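Local coordinates for acyl-coa oxidase (Arabidopsis thaliana, PDB 1W07), which catalyses the FAD-dependent desaturation of medium- and long-chain acyl-CoAs to 2-trans-enoyl-CoAs in peroxisomes, passing the electrons to oxygen to give hydrogen peroxide, at the interface of chains A and B. Sequence-based numbering; all coordinates share one arbitrary frame. Chains: chain A/B, Acyl-coa oxidase.

Contact 1: the interface of chains A and B. Residues chain A 58-59, 62, 224; chain B 638, 644.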
# COMPACT_ATOMS: atom_id res chain seq x y z
N ARG A 58 -18.53 -2.74 -14.42
CA ARG A 58 -18.02 -1.43 -14.83
C ARG A 58 -19.16 -0.60 -15.41
O ARG A 58 -19.41 0.52 -14.96
CB ARG A 58 -16.92 -1.58 -15.89
CG ARG A 58 -16.19 -0.26 -16.26
CD ARG A 58 -15.09 0.12 -15.26
NE ARG A 58 -14.79 1.57 -15.23
CZ ARG A 58 -14.04 2.24 -16.11
NH1 ARG A 58 -13.45 1.64 -17.14
NH2 ARG A 58 -13.86 3.55 -15.94
N LYS A 59 -19.85 -1.15 -16.41
CA LYS A 59 -20.97 -0.45 -17.06
C LYS A 59 -22.05 -0.02 -16.09
O LYS A 59 -22.53 1.12 -16.15
CB LYS A 59 -21.61 -1.33 -18.14
CG LYS A 59 -20.87 -1.39 -19.46
CD LYS A 59 -21.53 -2.38 -20.40
CE LYS A 59 -21.05 -2.22 -21.83
NZ LYS A 59 -21.61 -3.30 -22.69
N PHE A 62 -20.75 2.70 -13.72
CA PHE A 62 -20.71 4.00 -14.40
C PHE A 62 -22.11 4.62 -14.52
O PHE A 62 -22.34 5.78 -14.16
CB PHE A 62 -20.08 3.83 -15.78
CG PHE A 62 -19.85 5.13 -16.49
CD1 PHE A 62 -18.91 6.04 -16.03
CD2 PHE A 62 -20.62 5.45 -17.61
CE1 PHE A 62 -18.73 7.26 -16.66
CE2 PHE A 62 -20.45 6.68 -18.25
CZ PHE A 62 -19.50 7.58 -17.77
N ASP A 224 -12.55 5.51 -22.90
CA ASP A 224 -12.09 5.29 -21.54
C ASP A 224 -10.77 4.52 -21.56
O ASP A 224 -10.56 3.64 -22.40
CB ASP A 224 -13.17 4.53 -20.76
CG ASP A 224 -12.76 4.25 -19.33
OD1 ASP A 224 -12.17 3.18 -19.08
OD2 ASP A 224 -13.01 5.12 -18.47
N LEU B 638 -16.57 -0.52 -21.10
CA LEU B 638 -17.05 0.85 -21.17
C LEU B 638 -16.82 1.41 -22.59
O LEU B 638 -17.44 2.38 -23.00
CB LEU B 638 -16.34 1.71 -20.12
CG LEU B 638 -17.12 2.89 -19.52
CD1 LEU B 638 -18.54 2.45 -19.12
CD2 LEU B 638 -16.36 3.43 -18.33
N PRO B 644 -22.22 6.44 -23.82
CA PRO B 644 -22.46 5.62 -22.64
C PRO B 644 -23.93 5.33 -22.32
O PRO B 644 -24.80 6.18 -22.53
CB PRO B 644 -21.78 6.41 -21.53
CG PRO B 644 -22.05 7.83 -21.95
CD PRO B 644 -21.75 7.79 -23.44
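B:Leu638, on the short 3-10 helix 637-640 near the C-terminus of one acyl-CoA oxidase subunit, drives its forked tip between A:Arg58 and A:Phe62 of the other, both on helix 58-78 of the N-terminal domain. It is a knob-like apolar contact in the homodimer, and the leucine buries 79 Å² against the partner. Its two methyl branches do different work. B:Leu638 CD2 sits over the centre of one face of the guanidinium, 3.4 Å from A:Arg58 CZ, so an aliphatic group caps that flat face. B:Leu638 CD1 turns the other way, lying 3.9 Å from A:Phe62 CB at the root of the aromatic side chain. The phenylalanine has CG anti to its backbone N (chi1 -174°), which carries the ring past the leucine to B:Pro644; there the ring carbon A:Phe62 CE2 meets B:Pro644 CB at 3.6 Å.

What fixes the guanidinium under the methyl is A:Asp224, at the end of strand 220-224 in the same subunit. The arginine grips it end-on, one nitrogen to each oxygen: A:Arg58 NH1 makes a salt bridge and nearly straight hydrogen bond to A:Asp224 OD1 at 2.8 Å, and A:Arg58 NH2 a longer hydrogen bond to A:Asp224 OD2 at 3.1 Å. OD1 lies almost in the guanidinium plane but is itself approached from above the carboxylate plane, so the two flat groups are twisted against each other. The carboxylate also flanks the methyl, with A:Asp224 CG 3.8 Å from B:Leu638 CD2. An alanine in place of A:Arg58 would probably leave the A:Asp224 carboxylate without its charged mate and open a gap beside the leucine methyl CD2.

Contact 2: the interface of chains A and B. Residues chain A 231, 393, 396, 404, 406, 411; chain B 227-229, 418.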
# COMPACT_ATOMS: atom_id res chain seq x y z
N ASN A 231 -11.72 -2.00 -6.02
CA ASN A 231 -13.12 -2.31 -6.31
C ASN A 231 -13.93 -1.03 -6.12
O ASN A 231 -14.00 -0.49 -5.01
CB ASN A 231 -13.62 -3.39 -5.36
CG ASN A 231 -13.22 -4.78 -5.80
OD1 ASN A 231 -13.66 -5.25 -6.85
ND2 ASN A 231 -12.36 -5.42 -5.03
N GLU A 393 -3.23 2.47 4.33
CA GLU A 393 -2.92 1.05 4.14
C GLU A 393 -2.53 0.43 5.48
O GLU A 393 -2.90 -0.71 5.76
CB GLU A 393 -1.79 0.89 3.10
CG GLU A 393 -1.22 -0.55 2.94
CD GLU A 393 -2.29 -1.64 2.81
OE1 GLU A 393 -3.40 -1.35 2.31
OE2 GLU A 393 -2.02 -2.81 3.17
N ARG A 396 -5.45 -0.54 7.45
CA ARG A 396 -6.05 -1.78 6.97
C ARG A 396 -5.35 -2.96 7.64
O ARG A 396 -6.00 -3.93 8.06
CB ARG A 396 -5.94 -1.89 5.45
CG ARG A 396 -6.87 -2.94 4.84
CD ARG A 396 -6.53 -3.19 3.39
NE ARG A 396 -5.15 -3.65 3.29
CZ ARG A 396 -4.75 -4.86 3.67
NH1 ARG A 396 -5.63 -5.74 4.15
NH2 ARG A 396 -3.47 -5.18 3.62
N TYR A 404 -9.15 -7.14 5.18
CA TYR A 404 -8.96 -7.50 3.77
C TYR A 404 -10.29 -7.57 3.00
O TYR A 404 -10.30 -7.60 1.76
CB TYR A 404 -8.23 -8.84 3.69
CG TYR A 404 -7.74 -9.20 2.31
CD1 TYR A 404 -6.84 -8.39 1.61
CD2 TYR A 404 -8.15 -10.39 1.70
CE1 TYR A 404 -6.36 -8.76 0.34
CE2 TYR A 404 -7.68 -10.76 0.45
CZ TYR A 404 -6.80 -9.97 -0.22
OH TYR A 404 -6.34 -10.41 -1.44
N TRP A 406 -13.65 -6.12 1.45
CA TRP A 406 -14.05 -4.85 0.88
C TRP A 406 -14.98 -4.07 1.82
O TRP A 406 -14.83 -2.85 1.97
CB TRP A 406 -14.76 -5.07 -0.45
CG TRP A 406 -15.35 -3.83 -1.00
CD1 TRP A 406 -14.75 -2.95 -1.85
CD2 TRP A 406 -16.66 -3.29 -0.72
NE1 TRP A 406 -15.60 -1.90 -2.12
CE2 TRP A 406 -16.77 -2.08 -1.44
CE3 TRP A 406 -17.74 -3.71 0.07
CZ2 TRP A 406 -17.92 -1.28 -1.39
CZ3 TRP A 406 -18.89 -2.91 0.12
CH2 TRP A 406 -18.96 -1.71 -0.61
N PRO A 411 -9.92 -1.12 2.01
CA PRO A 411 -9.35 -1.42 0.69
C PRO A 411 -9.73 -0.35 -0.35
O PRO A 411 -8.87 0.17 -1.07
CB PRO A 411 -9.96 -2.79 0.36
CG PRO A 411 -10.12 -3.42 1.69
CD PRO A 411 -10.60 -2.30 2.58
N THR B 227 -16.67 -10.23 -1.05
CA THR B 227 -15.66 -9.69 -1.94
C THR B 227 -14.48 -9.11 -1.17
O THR B 227 -14.65 -8.44 -0.15
CB THR B 227 -16.26 -8.62 -2.89
OG1 THR B 227 -17.28 -9.24 -3.68
CG2 THR B 227 -15.20 -8.04 -3.82
N LYS B 228 -13.28 -9.35 -1.68
CA LYS B 228 -12.07 -8.89 -1.04
C LYS B 228 -11.35 -7.80 -1.83
O LYS B 228 -11.67 -7.52 -2.98
CB LYS B 228 -11.13 -10.08 -0.82
CG LYS B 228 -11.66 -11.07 0.24
CD LYS B 228 -11.43 -12.54 -0.11
CE LYS B 228 -12.17 -12.93 -1.38
NZ LYS B 228 -12.10 -14.40 -1.61
N MET B 229 -10.37 -7.19 -1.19
CA MET B 229 -9.56 -6.15 -1.77
C MET B 229 -9.04 -6.46 -3.18
O MET B 229 -8.45 -7.52 -3.41
CB MET B 229 -8.39 -5.88 -0.82
CG MET B 229 -7.32 -4.97 -1.35
SD MET B 229 -6.03 -4.69 -0.12
CE MET B 229 -4.92 -3.67 -1.10
N VAL B 418 -0.83 -9.06 -0.29
CA VAL B 418 -1.01 -8.57 1.08
C VAL B 418 -1.48 -9.53 2.15
O VAL B 418 -1.14 -9.37 3.33
CB VAL B 418 -1.92 -7.31 1.18
CG1 VAL B 418 -1.13 -6.10 0.78
CG2 VAL B 418 -3.15 -7.45 0.32
O HOH W 1 -8.75 -10.35 -3.35
O HOH W 2 -2.66 -7.72 4.79
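The loop 227-229 of one subunit, in the acyl-CoA dehydrogenase-type middle domain, lies against the 3-10 turns 400-404 and 406-408 of the other, in the C-alpha1 domain. Two backbone hydrogen bonds register the chains: B:Met229 N gives to A:Tyr404 O at 3.0 Å, and A:Trp406 N gives to B:Thr227 O.

B:Met229 buries the largest area here, 77 Å². Its chain is extended beyond CG (chi2 178°), which takes the thioether from the loop to the helix 370-397. On the way B:Met229 CB passes 3.7 Å from A:Pro411 CB, and the methionine and A:Tyr404 side chains cross at about a right angle. At its end B:Met229 SD rests over one face of the guanidinium, offset toward the rim and 3.7 Å from A:Arg396 NE. A:Glu393 fixes the rotation of that group, gripped side-on: NE bonds to OE1, and A:Arg396 NH2 reaches A:Glu393 OE2 at 2.8 Å through the carboxylate's syn lone pair. NH2 also bonds to water 2, lying in the guanidinium plane, which passes the link to B:Val418 O; the same A:Arg396 NH2 packs 3.6 Å from B:Val418 CB.

The A:Tyr404 ring has B:Lys228 and B:Met229 over one face, through their CB atoms, with A:Tyr404 CE2 3.7 Å from B:Lys228 CB. The valine methyl B:Val418 CG2 lies beside A:Tyr404 CE1 at 3.5 Å, displaced toward the other face. The phenol OH is joined through water 1 to B:Met229 O. Because A:Tyr404 itself lines an FAD pocket, this seam probably helps the dimer steady the wall of its cofactor site.

Contact 1 and contact 2 lie about 23 Å apart, centre to centre, in one two-fold symmetric interface, and each recurs with the chains exchanged. They have no residue in common, but strand 220-224, whose A:Asp224 serves contact 1, is followed closely in sequence by the 227-229 loop used in contact 2, there from the opposite chain. By symmetry one short stretch of each subunit therefore takes part in both patches. One is apolar insertion, the other backbone pairing with water bridges. Their centres lie about 23 and 25 Å respectively from A:Glu424, the inferred base, so any catalytic influence is probably indirect, perhaps through contact 2's FAD pocket.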